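Local coordinates for uncharacterized protein YPL067C (Saccharomyces cerevisiae, PDB 5KCI) that is of unknown function but is a cytoplasmic yeast protein possibly linked to histidine triad chemistry and amyloid toxicity, at residues 55-60 with 161-166; 78-83 with 107-112; 89-94 with 189-194; 103-108 with 169-174. All blocks are in the same frame, centred on the assembly; numbering follows the deposited sequence.

How the contacts relate
The four contacts gather around one antiparallel sheet with strand order 87-91, 102-109, 165-172, 149-152. Contact 4 pairs the two central strands. Contact 3, whose centre is 9 Å away, sets helix 180-193 against edge strand 87-91, and Arg90 O to Val106 N (2.8 Å) probably hydrogen-bonds it to contact 4. Contact 2 lies at the far end of strand 102-109, sharing Leu107 and Trp108 with contact 4. Contact 1, its centre 14 Å from that of contact 2, joins helix 56-64 to the approach to strand 165-172; Trp108 CZ3 packs 3.3 Å from His166 ND1. His166 binds the sulfate of contact 1, while a zinc ion lies about 4 Å from the Arg90 side chain.

Contact 1 of 4, residues 55-60 with 161-166; sequences DMNQYV and VARIFH. With SO4 (sulfate ion), chain D.
Asn57, in the first turn of helix 56-64, extends its carboxamide to the type I turn formed by Val161 to Ile164, CG anti to the carbonyl carbon (chi1 -57°). Its OD1 accepts the backbone N-H of Arg163 at 3.0 Å in a fairly straight bond (160°), with the donor above the carbonyl plane. At the other end of the amide, Asn57 ND2 donates to the syn side of Asp55 OD1 at 3.2 Å. Asp55 is the N-cap, and Gln58 N reaches the same OD1 from the opposite face of the carboxylate. A water links Asn57 ND2 and Ala162 N through two weak bonds.

Among the apolar contacts, Ile164 CD1 comes to 3.7 Å from Val60 CB and also meets the backbone O of Asn57, while Val161 divides its methyls, CG2 packing 4.0 Å from Met56 CB and CG1 facing Val60 CG2. The aliphatic part of Arg163 crosses the Asn57 side chain at about a right angle.

Around the His166 imidazole, ND1 donates to Ile164 O at 2.9 Å, almost in the ring plane, and NE2 donates to sulfate O1 at 2.7 Å. Ser160 N, Asn154 ND2 and His168 NE2 also hydrogen-bond to the sulfate. Bonds at both ends thus fix the flip of the Asn57 amide, and the Ile164 carbonyl orients an imidazole where an oxyanion can bind, though this ion probably comes from the crystallisation liquor.

Contact 2 of 4, residues 78-83 with 107-112; sequences AKAFSS and LWSKVA
Ala80 and Val111 form the closest apolar pair between loop 78-83 and the segment just after strand 102-109, CB to CB at 3.7 Å. Val111 straddles the Ala80 backbone: CG1 lies near Ala80 CB and N, whereas CG2 turns to Ala80 CA and to Ala78 O, 3.8 Å away. Farther along, Phe81 and Leu107 reach toward each other tip to tip, ring atom CE1 standing 3.9 Å from Leu107 CD2. Ala80 CB also rests over one face of the Phe81 ring, toward its rim, and Phe133 of helix 120-135 stacks on that ring.

The polar connection runs through one water. Phe81 N donates to it at 2.8 Å, and the water donates to Ser109 OG at 2.7 Å. Ser109 OG, placed anti to its own backbone N (chi1 -180°), donates to Val111 O, 2.7 Å away. Within the loop, Lys79 O accepts from both Ser82 N and Ser82 OG, closing a type II turn.

The donor directions therefore run one way, from the Phe81 amide through water and serine to the Val111 carbonyl. This satisfies the buried hydroxyl of Ser109 as both acceptor and donor, and it ties the loop to Ser109 at the strand end through solvent.

Contact 3 of 4, residues 89-94 with 189-194; sequences VRANDF and DILSHG
Leu191 of helix 180-193 touches edge strand 87-91 through both its methyls. CD2 lies over the strand backbone, 3.8 Å from Val89 O and 3.9 Å from Ala91 N, and it also meets Val89 CG2 at 4.1 Å. CD1 abuts Ala91 CB at the same separation. With CG anti to the carbonyl carbon (chi1 -61°), the side chain leans toward the strand and crosses Val89 at about a right angle. Val89 turns its other methyl, CG1, to Gly194 CA, 4.3 Å away.

Behind this first shell stand the elements that hold it. Gly194 leaves the helix with positive phi (78°), while its N still bonds to Ile190 O at 2.7 Å. Val89 is backed by Leu105 of the neighbouring strand and by Phe195. On the far side of the strand, Arg90 folds back so that NH1 donates to Val89 O at 3.1 Å, approaching from above the carbonyl plane. An Asx turn follows the strand, Phe94 N donating to Asn92 OD1.

The helix thus meets the strand by van der Waals contact of aliphatic groups with side chains and backbone, the N-to-C directions of the short segments lying 141° apart, while Arg90 supplies a donor to the Val89 carbonyl that Leu191 approaches with a methyl group.

Contact 4 of 4, residues 103-108 with 169-174; sequences VHLVLW and VLLFFP
His104 and Leu170 meet through different first torsions: CG of His104 stands anti to its backbone N (chi1 -173°), whereas CG of Leu170 stands anti to its carbonyl carbon (chi1 -52°). Leu170 CD2 lies over one face of the imidazole, a CH-pi contact 4.1 Å from the ring centroid to that methyl. The ring's nitrogens are engaged elsewhere, NE2 with His168 ND1 and ND1 with Tyr96 N.

The other face of the sheet carries Val103, Leu105, Val169 and Leu171. There Leu105 CD1 packs 3.8 Å from Leu171 CD1, and Leu107 CB sits against Val169 CG2. Val103 CG2 lies 3.7 Å from Phe173 CD1. Helices 180-193 and 120-135 cover this side, the latter with Met130 and Phe133 on Leu107, while Trp19 and Ile22 of helix 19-28 meet Leu170 on the other.

Four backbone bonds hold the strands together. Val103 and Leu171 bond reciprocally, Val103 N to Leu171 O at 2.8 Å, as do Leu105 and Val169; His104 and Leu170 form the non-hydrogen-bonded pair between them. Leu170 CA adds a CH...O contact to Val103 O at 3.3 Å. This is antiparallel pairing of two neighbouring central strands, in a four-stranded sheet with helices on both faces.

Contact 1 of 4, residues 55-60 with 161-166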
loop_
_atom_site.group_PDB
_atom_site.type_symbol
_atom_site.label_atom_id
_atom_site.label_comp_id
_atom_site.label_asym_id
_atom_site.label_seq_id
_atom_site.Cartn_x
_atom_site.Cartn_y
_atom_site.Cartn_z
ATOM N N ASP A 55 -7.447 -3.106 19.531
ATOM C CA ASP A 55 -6.963 -1.867 18.930
ATOM C C ASP A 55 -6.013 -2.281 17.804
ATOM O O ASP A 55 -4.892 -2.715 18.076
ATOM C CB ASP A 55 -6.256 -0.996 19.961
ATOM C CG ASP A 55 -5.733 0.321 19.371
ATOM O OD1 ASP A 55 -5.264 0.347 18.201
ATOM O OD2 ASP A 55 -5.817 1.328 20.083
ATOM N N MET A 56 -6.467 -2.156 16.549
ATOM C CA MET A 56 -5.704 -2.656 15.396
ATOM C C MET A 56 -4.438 -1.850 15.121
ATOM O O MET A 56 -3.490 -2.381 14.539
ATOM C CB MET A 56 -6.593 -2.670 14.156
ATOM C CG MET A 56 -7.657 -3.773 14.221
ATOM S SD MET A 56 -6.914 -5.434 14.355
ATOM C CE MET A 56 -6.000 -5.479 12.803
ATOM N N ASN A 57 -4.379 -0.597 15.560
ATOM C CA ASN A 57 -3.109 0.123 15.519
ATOM C C ASN A 57 -2.040 -0.597 16.333
ATOM O O ASN A 57 -0.925 -0.846 15.852
ATOM C CB ASN A 57 -3.311 1.537 16.033
ATOM C CG ASN A 57 -4.361 2.265 15.259
ATOM O OD1 ASN A 57 -4.126 2.667 14.119
ATOM N ND2 ASN A 57 -5.537 2.453 15.870
ATOM N N GLN A 58 -2.371 -0.982 17.554
ATOM C CA GLN A 58 -1.385 -1.663 18.384
ATOM C C GLN A 58 -1.058 -3.028 17.805
ATOM O O GLN A 58 0.092 -3.483 17.867
ATOM C CB GLN A 58 -1.897 -1.794 19.815
ATOM C CG GLN A 58 -0.910 -2.449 20.776
ATOM C CD GLN A 58 0.389 -1.681 20.901
ATOM O OE1 GLN A 58 1.445 -2.274 21.102
ATOM N NE2 GLN A 58 0.316 -0.363 20.828
ATOM N N TYR A 59 -2.065 -3.697 17.250
ATOM C CA TYR A 59 -1.845 -5.021 16.685
ATOM C C TYR A 59 -0.835 -4.937 15.561
ATOM O O TYR A 59 0.166 -5.651 15.558
ATOM C CB TYR A 59 -3.151 -5.596 16.157
ATOM C CG TYR A 59 -2.959 -6.977 15.535
ATOM C CD1 TYR A 59 -2.888 -8.106 16.333
ATOM C CD2 TYR A 59 -2.831 -7.131 14.167
ATOM C CE1 TYR A 59 -2.706 -9.369 15.783
ATOM C CE2 TYR A 59 -2.657 -8.392 13.602
ATOM C CZ TYR A 59 -2.593 -9.496 14.415
ATOM O OH TYR A 59 -2.406 -10.739 13.862
ATOM N N VAL A 60 -1.057 -4.006 14.634
ATOM C CA VAL A 60 -0.172 -3.879 13.483
ATOM C C VAL A 60 1.229 -3.513 13.939
ATOM O O VAL A 60 2.219 -4.112 13.499
ATOM C CB VAL A 60 -0.735 -2.852 12.490
ATOM C CG1 VAL A 60 0.251 -2.599 11.371
ATOM C CG2 VAL A 60 -2.057 -3.372 11.924
ATOM N N VAL A 161 -6.959 1.676 11.095
ATOM C CA VAL A 161 -5.585 1.717 11.558
ATOM C C VAL A 161 -5.025 3.099 11.267
ATOM O O VAL A 161 -4.001 3.229 10.588
ATOM C CB VAL A 161 -4.740 0.636 10.868
ATOM C CG1 VAL A 161 -3.376 0.503 11.527
ATOM C CG2 VAL A 161 -5.501 -0.711 10.869
ATOM N N ALA A 162 -5.685 4.139 11.776
ATOM C CA ALA A 162 -5.334 5.489 11.350
ATOM C C ALA A 162 -4.051 6.014 11.974
ATOM O O ALA A 162 -3.558 7.055 11.532
ATOM C CB ALA A 162 -6.484 6.438 11.652
ATOM N N ARG A 163 -3.494 5.331 12.969
ATOM C CA ARG A 163 -2.287 5.807 13.622
ATOM C C ARG A 163 -1.029 5.319 12.930
ATOM O O ARG A 163 0.066 5.737 13.299
ATOM C CB ARG A 163 -2.267 5.394 15.107
ATOM C CG ARG A 163 -3.287 6.131 15.996
ATOM C CD ARG A 163 -3.314 5.602 17.434
ATOM N NE ARG A 163 -2.480 6.386 18.346
ATOM C CZ ARG A 163 -2.928 7.340 19.163
ATOM N NH1 ARG A 163 -4.218 7.658 19.212
ATOM N NH2 ARG A 163 -2.074 7.986 19.945
ATOM N N ILE A 164 -1.145 4.476 11.892
ATOM C CA ILE A 164 0.020 4.015 11.169
ATOM C C ILE A 164 -0.221 4.302 9.694
ATOM O O ILE A 164 -1.208 3.829 9.117
ATOM C CB ILE A 164 0.295 2.512 11.366
ATOM C CG1 ILE A 164 0.175 2.124 12.840
ATOM C CG2 ILE A 164 1.684 2.154 10.781
ATOM C CD1 ILE A 164 0.129 0.679 13.101
ATOM N N PHE A 165 0.697 5.020 9.077
ATOM C CA PHE A 165 0.535 5.315 7.662
ATOM C C PHE A 165 0.562 4.035 6.836
ATOM O O PHE A 165 1.435 3.180 7.016
ATOM C CB PHE A 165 1.637 6.245 7.184
ATOM C CG PHE A 165 1.552 6.555 5.711
ATOM C CD1 PHE A 165 0.849 7.665 5.262
ATOM C CD2 PHE A 165 2.141 5.726 4.787
ATOM C CE1 PHE A 165 0.752 7.931 3.895
ATOM C CE2 PHE A 165 2.042 6.001 3.425
ATOM C CZ PHE A 165 1.351 7.122 2.998
ATOM N N HIS A 166 -0.400 3.897 5.936
ATOM C CA HIS A 166 -0.333 2.839 4.943
ATOM C C HIS A 166 -0.925 3.327 3.635
ATOM O O HIS A 166 -1.926 4.058 3.623
ATOM C CB HIS A 166 -1.051 1.564 5.378
ATOM C CG HIS A 166 -2.438 1.781 5.898
ATOM N ND1 HIS A 166 -2.692 2.425 7.089
ATOM C CD2 HIS A 166 -3.645 1.402 5.411
ATOM C CE1 HIS A 166 -3.997 2.468 7.297
ATOM N NE2 HIS A 166 -4.597 1.847 6.293
HETATM S S SO4 D . -7.551 1.140 4.935
HETATM O O1 SO4 D . -7.236 1.199 6.381
HETATM O O2 SO4 D . -6.749 2.039 4.126
HETATM O O3 SO4 D . -7.322 -0.234 4.437
HETATM O O4 SO4 D . -8.956 1.477 4.737
HETATM O O HOH W 1 -8.127 3.406 14.037
#

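Contact 2 of 4, residues 78-83 with 107-112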
loop_
_atom_site.group_PDB
_atom_site.type_symbol
_atom_site.label_atom_id
_atom_site.label_comp_id
_atom_site.label_asym_id
_atom_site.label_seq_id
_atom_site.Cartn_x
_atom_site.Cartn_y
_atom_site.Cartn_z
ATOM N N ALA A 78 14.665 10.495 11.008
ATOM C CA ALA A 78 14.858 9.774 9.757
ATOM C C ALA A 78 13.731 10.074 8.768
ATOM O O ALA A 78 12.554 10.102 9.135
ATOM C CB ALA A 78 14.946 8.279 10.045
ATOM N N LYS A 79 14.106 10.321 7.509
ATOM C CA LYS A 79 13.138 10.520 6.433
ATOM C C LYS A 79 12.396 9.223 6.131
ATOM O O LYS A 79 12.966 8.138 6.219
ATOM C CB LYS A 79 13.842 11.008 5.156
ATOM C CG LYS A 79 14.102 12.519 5.065
ATOM C CD LYS A 79 15.037 12.871 3.883
ATOM C CE LYS A 79 14.342 12.798 2.528
ATOM N NZ LYS A 79 15.313 12.929 1.368
ATOM N N ALA A 80 11.116 9.345 5.775
ATOM C CA ALA A 80 10.320 8.204 5.363
ATOM C C ALA A 80 11.068 7.464 4.267
ATOM O O ALA A 80 11.700 8.092 3.420
ATOM C CB ALA A 80 8.962 8.669 4.852
ATOM N N PHE A 81 11.083 6.136 4.352
ATOM C CA PHE A 81 11.676 5.246 3.352
ATOM C C PHE A 81 13.205 5.322 3.293
ATOM O O PHE A 81 13.812 4.649 2.435
ATOM C CB PHE A 81 11.102 5.516 1.952
ATOM C CG PHE A 81 9.606 5.493 1.911
ATOM C CD1 PHE A 81 8.901 4.412 2.438
ATOM C CD2 PHE A 81 8.900 6.560 1.377
ATOM C CE1 PHE A 81 7.518 4.392 2.427
ATOM C CE2 PHE A 81 7.525 6.549 1.363
ATOM C CZ PHE A 81 6.828 5.471 1.893
ATOM N N SER A 82 13.853 6.086 4.187
ATOM C CA SER A 82 15.303 6.231 4.180
ATOM C C SER A 82 16.017 4.980 4.649
ATOM O O SER A 82 17.226 4.871 4.449
ATOM C CB SER A 82 15.739 7.374 5.094
ATOM O OG SER A 82 15.430 7.020 6.423
ATOM N N SER A 83 15.312 4.062 5.297
ATOM C CA SER A 83 15.896 2.830 5.799
ATOM C C SER A 83 14.833 1.742 5.760
ATOM O O SER A 83 13.662 2.018 6.014
ATOM C CB SER A 83 16.406 3.009 7.232
ATOM O OG SER A 83 16.755 1.761 7.786
ATOM N N LEU A 107 1.585 -0.870 1.719
ATOM C CA LEU A 107 2.864 -0.346 2.147
ATOM C C LEU A 107 2.684 0.451 3.435
ATOM O O LEU A 107 2.139 1.552 3.412
ATOM C CB LEU A 107 3.436 0.566 1.064
ATOM C CG LEU A 107 4.678 1.374 1.398
ATOM C CD1 LEU A 107 5.862 0.462 1.687
ATOM C CD2 LEU A 107 4.997 2.315 0.207
ATOM N N TRP A 108 3.197 -0.095 4.520
ATOM C CA TRP A 108 3.173 0.515 5.847
ATOM C C TRP A 108 4.437 1.341 6.051
ATOM O O TRP A 108 5.539 0.929 5.663
ATOM C CB TRP A 108 3.078 -0.570 6.920
ATOM C CG TRP A 108 1.860 -1.386 6.824
ATOM C CD1 TRP A 108 1.704 -2.557 6.128
ATOM C CD2 TRP A 108 0.601 -1.088 7.412
ATOM N NE1 TRP A 108 0.407 -3.019 6.279
ATOM C CE2 TRP A 108 -0.282 -2.134 7.070
ATOM C CE3 TRP A 108 0.133 -0.044 8.226
ATOM C CZ2 TRP A 108 -1.613 -2.146 7.496
ATOM C CZ3 TRP A 108 -1.177 -0.065 8.643
ATOM C CH2 TRP A 108 -2.038 -1.093 8.277
ATOM N N SER A 109 4.283 2.505 6.690
ATOM C CA SER A 109 5.424 3.370 6.955
ATOM C C SER A 109 5.393 3.885 8.397
ATOM O O SER A 109 4.367 4.384 8.845
ATOM C CB SER A 109 5.450 4.572 6.006
ATOM O OG SER A 109 6.569 5.403 6.269
ATOM N N LYS A 110 6.520 3.744 9.093
ATOM C CA LYS A 110 6.694 4.298 10.436
ATOM C C LYS A 110 6.613 5.812 10.428
ATOM O O LYS A 110 6.233 6.422 11.433
ATOM C CB LYS A 110 8.053 3.880 10.996
ATOM C CG LYS A 110 8.116 2.584 11.763
ATOM C CD LYS A 110 9.376 2.557 12.643
ATOM C CE LYS A 110 9.884 1.136 12.900
ATOM N NZ LYS A 110 11.364 1.072 13.116
ATOM N N VAL A 111 7.012 6.435 9.322
ATOM C CA VAL A 111 6.962 7.880 9.144
ATOM C C VAL A 111 5.722 8.195 8.327
ATOM O O VAL A 111 5.554 7.702 7.200
ATOM C CB VAL A 111 8.228 8.402 8.446
ATOM C CG1 VAL A 111 8.199 9.917 8.348
ATOM C CG2 VAL A 111 9.470 7.945 9.182
ATOM N N ALA A 112 4.839 8.999 8.894
ATOM C CA ALA A 112 3.671 9.411 8.142
ATOM C C ALA A 112 4.097 10.309 6.982
ATOM O O ALA A 112 5.087 11.045 7.065
ATOM C CB ALA A 112 2.681 10.133 9.068
HETATM O O HOH W 2 9.186 4.991 6.124
#

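Contact 3 of 4, residues 89-94 with 189-194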
loop_
_atom_site.group_PDB
_atom_site.type_symbol
_atom_site.label_atom_id
_atom_site.label_comp_id
_atom_site.label_asym_id
_atom_site.label_seq_id
_atom_site.Cartn_x
_atom_site.Cartn_y
_atom_site.Cartn_z
ATOM N N VAL A 89 6.125 -3.916 3.273
ATOM C CA VAL A 89 5.145 -4.176 2.223
ATOM C C VAL A 89 4.537 -5.553 2.470
ATOM O O VAL A 89 5.254 -6.524 2.749
ATOM C CB VAL A 89 5.768 -4.044 0.818
ATOM C CG1 VAL A 89 6.895 -5.000 0.633
ATOM C CG2 VAL A 89 4.709 -4.264 -0.249
ATOM N N ARG A 90 3.205 -5.625 2.410
ATOM C CA ARG A 90 2.456 -6.853 2.615
ATOM C C ARG A 90 1.424 -7.005 1.514
ATOM O O ARG A 90 0.998 -6.021 0.913
ATOM C CB ARG A 90 1.731 -6.854 3.971
ATOM C CG ARG A 90 2.640 -6.781 5.176
ATOM C CD ARG A 90 3.268 -8.119 5.470
ATOM N NE ARG A 90 4.089 -8.125 6.680
ATOM C CZ ARG A 90 5.350 -7.711 6.743
ATOM N NH1 ARG A 90 5.955 -7.234 5.671
ATOM N NH2 ARG A 90 6.007 -7.763 7.894
ATOM N N ALA A 91 1.062 -8.249 1.205
ATOM C CA ALA A 91 -0.110 -8.476 0.373
ATOM C C ALA A 91 -1.366 -8.140 1.169
ATOM O O ALA A 91 -1.454 -8.447 2.358
ATOM C CB ALA A 91 -0.149 -9.933 -0.111
ATOM N N ASN A 92 -2.319 -7.455 0.532
ATOM C CA ASN A 92 -3.601 -7.187 1.178
ATOM C C ASN A 92 -4.369 -8.496 1.304
ATOM O O ASN A 92 -4.611 -9.182 0.304
ATOM C CB ASN A 92 -4.427 -6.157 0.400
ATOM C CG ASN A 92 -5.614 -5.620 1.214
ATOM O OD1 ASN A 92 -6.243 -6.358 1.980
ATOM N ND2 ASN A 92 -5.925 -4.340 1.045
ATOM N N ASP A 93 -4.762 -8.847 2.537
ATOM C CA ASP A 93 -5.495 -10.095 2.750
ATOM C C ASP A 93 -6.906 -10.047 2.178
ATOM O O ASP A 93 -7.489 -11.102 1.892
ATOM C CB ASP A 93 -5.574 -10.426 4.251
ATOM C CG ASP A 93 -4.270 -10.974 4.801
ATOM O OD1 ASP A 93 -3.562 -11.688 4.061
ATOM O OD2 ASP A 93 -3.956 -10.684 5.980
ATOM N N PHE A 94 -7.470 -8.855 2.025
ATOM C CA PHE A 94 -8.855 -8.671 1.614
ATOM C C PHE A 94 -8.871 -7.647 0.497
ATOM O O PHE A 94 -9.394 -6.541 0.637
ATOM C CB PHE A 94 -9.717 -8.264 2.811
ATOM C CG PHE A 94 -9.691 -9.288 3.918
ATOM C CD1 PHE A 94 -10.475 -10.432 3.848
ATOM C CD2 PHE A 94 -8.847 -9.131 5.000
ATOM C CE1 PHE A 94 -10.439 -11.380 4.852
ATOM C CE2 PHE A 94 -8.801 -10.082 6.009
ATOM C CZ PHE A 94 -9.598 -11.199 5.937
ATOM N N ASP A 189 8.535 -12.693 -4.870
ATOM C CA ASP A 189 9.868 -12.097 -4.911
ATOM C C ASP A 189 9.884 -10.730 -4.229
ATOM O O ASP A 189 10.708 -10.459 -3.343
ATOM C CB ASP A 189 10.305 -11.986 -6.380
ATOM C CG ASP A 189 11.797 -12.081 -6.549
ATOM O OD1 ASP A 189 12.401 -12.975 -5.930
ATOM O OD2 ASP A 189 12.367 -11.260 -7.296
ATOM N N ILE A 190 8.953 -9.859 -4.620
ATOM C CA ILE A 190 8.878 -8.517 -4.046
ATOM C C ILE A 190 8.704 -8.582 -2.542
ATOM O O ILE A 190 9.378 -7.874 -1.786
ATOM C CB ILE A 190 7.732 -7.729 -4.701
ATOM C CG1 ILE A 190 8.097 -7.391 -6.129
ATOM C CG2 ILE A 190 7.413 -6.471 -3.907
ATOM C CD1 ILE A 190 6.920 -7.090 -7.002
ATOM N N LEU A 191 7.748 -9.386 -2.083
ATOM C CA LEU A 191 7.452 -9.448 -0.659
ATOM C C LEU A 191 8.602 -10.057 0.136
ATOM O O LEU A 191 8.813 -9.691 1.299
ATOM C CB LEU A 191 6.175 -10.254 -0.437
ATOM C CG LEU A 191 4.910 -9.691 -1.086
ATOM C CD1 LEU A 191 3.764 -10.678 -0.937
ATOM C CD2 LEU A 191 4.551 -8.349 -0.467
ATOM N N SER A 192 9.334 -10.998 -0.464
ATOM C CA SER A 192 10.457 -11.625 0.218
ATOM C C SER A 192 11.622 -10.658 0.341
ATOM O O SER A 192 12.197 -10.508 1.420
ATOM C CB SER A 192 10.887 -12.888 -0.537
ATOM O OG SER A 192 12.122 -13.361 -0.045
ATOM N N HIS A 193 11.980 -9.989 -0.759
ATOM C CA HIS A 193 13.074 -9.023 -0.745
ATOM C C HIS A 193 12.686 -7.708 -0.072
ATOM O O HIS A 193 13.533 -7.073 0.561
ATOM C CB HIS A 193 13.538 -8.734 -2.172
ATOM C CG HIS A 193 14.160 -9.907 -2.855
ATOM N ND1 HIS A 193 15.224 -10.601 -2.319
ATOM C CD2 HIS A 193 13.878 -10.504 -4.037
ATOM C CE1 HIS A 193 15.566 -11.577 -3.140
ATOM N NE2 HIS A 193 14.766 -11.540 -4.189
ATOM N N GLY A 194 11.434 -7.282 -0.214
ATOM C CA GLY A 194 11.019 -5.962 0.207
ATOM C C GLY A 194 11.432 -4.891 -0.787
ATOM O O GLY A 194 12.156 -5.124 -1.753
#

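Contact 4 of 4, residues 103-108 with 169-174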
loop_
_atom_site.group_PDB
_atom_site.type_symbol
_atom_site.label_atom_id
_atom_site.label_comp_id
_atom_site.label_asym_id
_atom_site.label_seq_id
_atom_site.Cartn_x
_atom_site.Cartn_y
_atom_site.Cartn_z
ATOM N N VAL A 103 -2.692 -6.667 -8.617
ATOM C CA VAL A 103 -2.242 -7.178 -7.338
ATOM C C VAL A 103 -2.358 -6.027 -6.358
ATOM O O VAL A 103 -1.906 -4.921 -6.659
ATOM C CB VAL A 103 -0.798 -7.679 -7.435
ATOM C CG1 VAL A 103 -0.266 -8.085 -6.114
ATOM C CG2 VAL A 103 -0.734 -8.877 -8.409
ATOM N N HIS A 104 -2.968 -6.284 -5.208
ATOM C CA HIS A 104 -3.257 -5.230 -4.228
ATOM C C HIS A 104 -2.310 -5.411 -3.051
ATOM O O HIS A 104 -2.471 -6.349 -2.256
ATOM C CB HIS A 104 -4.712 -5.353 -3.796
ATOM C CG HIS A 104 -5.184 -4.251 -2.924
ATOM N ND1 HIS A 104 -6.521 -4.039 -2.679
ATOM C CD2 HIS A 104 -4.514 -3.294 -2.238
ATOM C CE1 HIS A 104 -6.660 -3.013 -1.858
ATOM N NE2 HIS A 104 -5.457 -2.545 -1.568
ATOM N N LEU A 105 -1.328 -4.534 -2.939
ATOM C CA LEU A 105 -0.373 -4.564 -1.836
ATOM C C LEU A 105 -0.656 -3.408 -0.895
ATOM O O LEU A 105 -1.350 -2.465 -1.252
ATOM C CB LEU A 105 1.076 -4.459 -2.325
ATOM C CG LEU A 105 1.506 -5.432 -3.419
ATOM C CD1 LEU A 105 2.964 -5.185 -3.792
ATOM C CD2 LEU A 105 1.312 -6.873 -2.953
ATOM N N VAL A 106 -0.096 -3.507 0.310
ATOM C CA VAL A 106 -0.174 -2.458 1.322
ATOM C C VAL A 106 1.243 -2.145 1.748
ATOM O O VAL A 106 2.007 -3.053 2.084
ATOM C CB VAL A 106 -1.022 -2.866 2.535
ATOM C CG1 VAL A 106 -1.084 -1.680 3.562
ATOM C CG2 VAL A 106 -2.414 -3.274 2.094
ATOM N N LEU A 107 1.585 -0.870 1.719
ATOM C CA LEU A 107 2.864 -0.346 2.147
ATOM C C LEU A 107 2.684 0.451 3.435
ATOM O O LEU A 107 2.139 1.552 3.412
ATOM C CB LEU A 107 3.436 0.566 1.064
ATOM C CG LEU A 107 4.678 1.374 1.398
ATOM C CD1 LEU A 107 5.862 0.462 1.687
ATOM C CD2 LEU A 107 4.997 2.315 0.207
ATOM N N TRP A 108 3.197 -0.095 4.520
ATOM C CA TRP A 108 3.173 0.515 5.847
ATOM C C TRP A 108 4.437 1.341 6.051
ATOM O O TRP A 108 5.539 0.929 5.663
ATOM C CB TRP A 108 3.078 -0.570 6.920
ATOM C CG TRP A 108 1.860 -1.386 6.824
ATOM C CD1 TRP A 108 1.704 -2.557 6.128
ATOM C CD2 TRP A 108 0.601 -1.088 7.412
ATOM N NE1 TRP A 108 0.407 -3.019 6.279
ATOM C CE2 TRP A 108 -0.282 -2.134 7.070
ATOM C CE3 TRP A 108 0.133 -0.044 8.226
ATOM C CZ2 TRP A 108 -1.613 -2.146 7.496
ATOM C CZ3 TRP A 108 -1.177 -0.065 8.643
ATOM C CH2 TRP A 108 -2.038 -1.093 8.277
ATOM N N VAL A 169 -0.847 -0.019 -2.773
ATOM C CA VAL A 169 0.046 -0.032 -3.924
ATOM C C VAL A 169 -0.461 -1.128 -4.831
ATOM O O VAL A 169 -0.495 -2.291 -4.420
ATOM C CB VAL A 169 1.501 -0.306 -3.534
ATOM C CG1 VAL A 169 2.382 -0.425 -4.738
ATOM C CG2 VAL A 169 2.055 0.787 -2.600
ATOM N N LEU A 170 -0.873 -0.754 -6.031
ATOM C CA LEU A 170 -1.452 -1.654 -7.011
ATOM C C LEU A 170 -0.446 -1.885 -8.117
ATOM O O LEU A 170 0.127 -0.928 -8.641
ATOM C CB LEU A 170 -2.727 -1.062 -7.620
ATOM C CG LEU A 170 -3.781 -0.589 -6.609
ATOM C CD1 LEU A 170 -5.028 -0.150 -7.357
ATOM C CD2 LEU A 170 -4.141 -1.650 -5.620
ATOM N N LEU A 171 -0.296 -3.162 -8.507
ATOM C CA LEU A 171 0.615 -3.551 -9.569
ATOM C C LEU A 171 -0.200 -4.291 -10.605
ATOM O O LEU A 171 -0.922 -5.221 -10.245
ATOM C CB LEU A 171 1.709 -4.484 -9.057
ATOM C CG LEU A 171 2.551 -4.002 -7.882
ATOM C CD1 LEU A 171 3.621 -5.018 -7.574
ATOM C CD2 LEU A 171 3.130 -2.643 -8.184
ATOM N N PHE A 172 -0.100 -3.890 -11.875
ATOM C CA PHE A 172 -0.892 -4.541 -12.917
ATOM C C PHE A 172 0.004 -5.460 -13.741
ATOM O O PHE A 172 0.980 -5.006 -14.358
ATOM C CB PHE A 172 -1.589 -3.513 -13.808
ATOM C CG PHE A 172 -2.575 -4.115 -14.824
ATOM C CD1 PHE A 172 -3.299 -5.269 -14.548
ATOM C CD2 PHE A 172 -2.811 -3.463 -16.026
ATOM C CE1 PHE A 172 -4.197 -5.780 -15.471
ATOM C CE2 PHE A 172 -3.728 -3.969 -16.942
ATOM C CZ PHE A 172 -4.415 -5.131 -16.653
ATOM N N PHE A 173 -0.373 -6.742 -13.779
ATOM C CA PHE A 173 0.277 -7.768 -14.585
ATOM C C PHE A 173 -0.767 -8.240 -15.598
ATOM O O PHE A 173 -1.529 -9.161 -15.309
ATOM C CB PHE A 173 0.758 -8.934 -13.722
ATOM C CG PHE A 173 1.765 -8.565 -12.667
ATOM C CD1 PHE A 173 1.355 -8.198 -11.405
ATOM C CD2 PHE A 173 3.109 -8.643 -12.917
ATOM C CE1 PHE A 173 2.267 -7.916 -10.439
ATOM C CE2 PHE A 173 4.024 -8.358 -11.960
ATOM C CZ PHE A 173 3.598 -7.968 -10.699
ATOM N N PRO A 174 -0.857 -7.626 -16.778
ATOM C CA PRO A 174 -1.880 -8.056 -17.748
ATOM C C PRO A 174 -1.767 -9.543 -18.081
ATOM O O PRO A 174 -0.679 -10.109 -18.132
ATOM C CB PRO A 174 -1.600 -7.185 -18.979
ATOM C CG PRO A 174 -0.831 -5.984 -18.428
ATOM C CD PRO A 174 0.008 -6.576 -17.317
#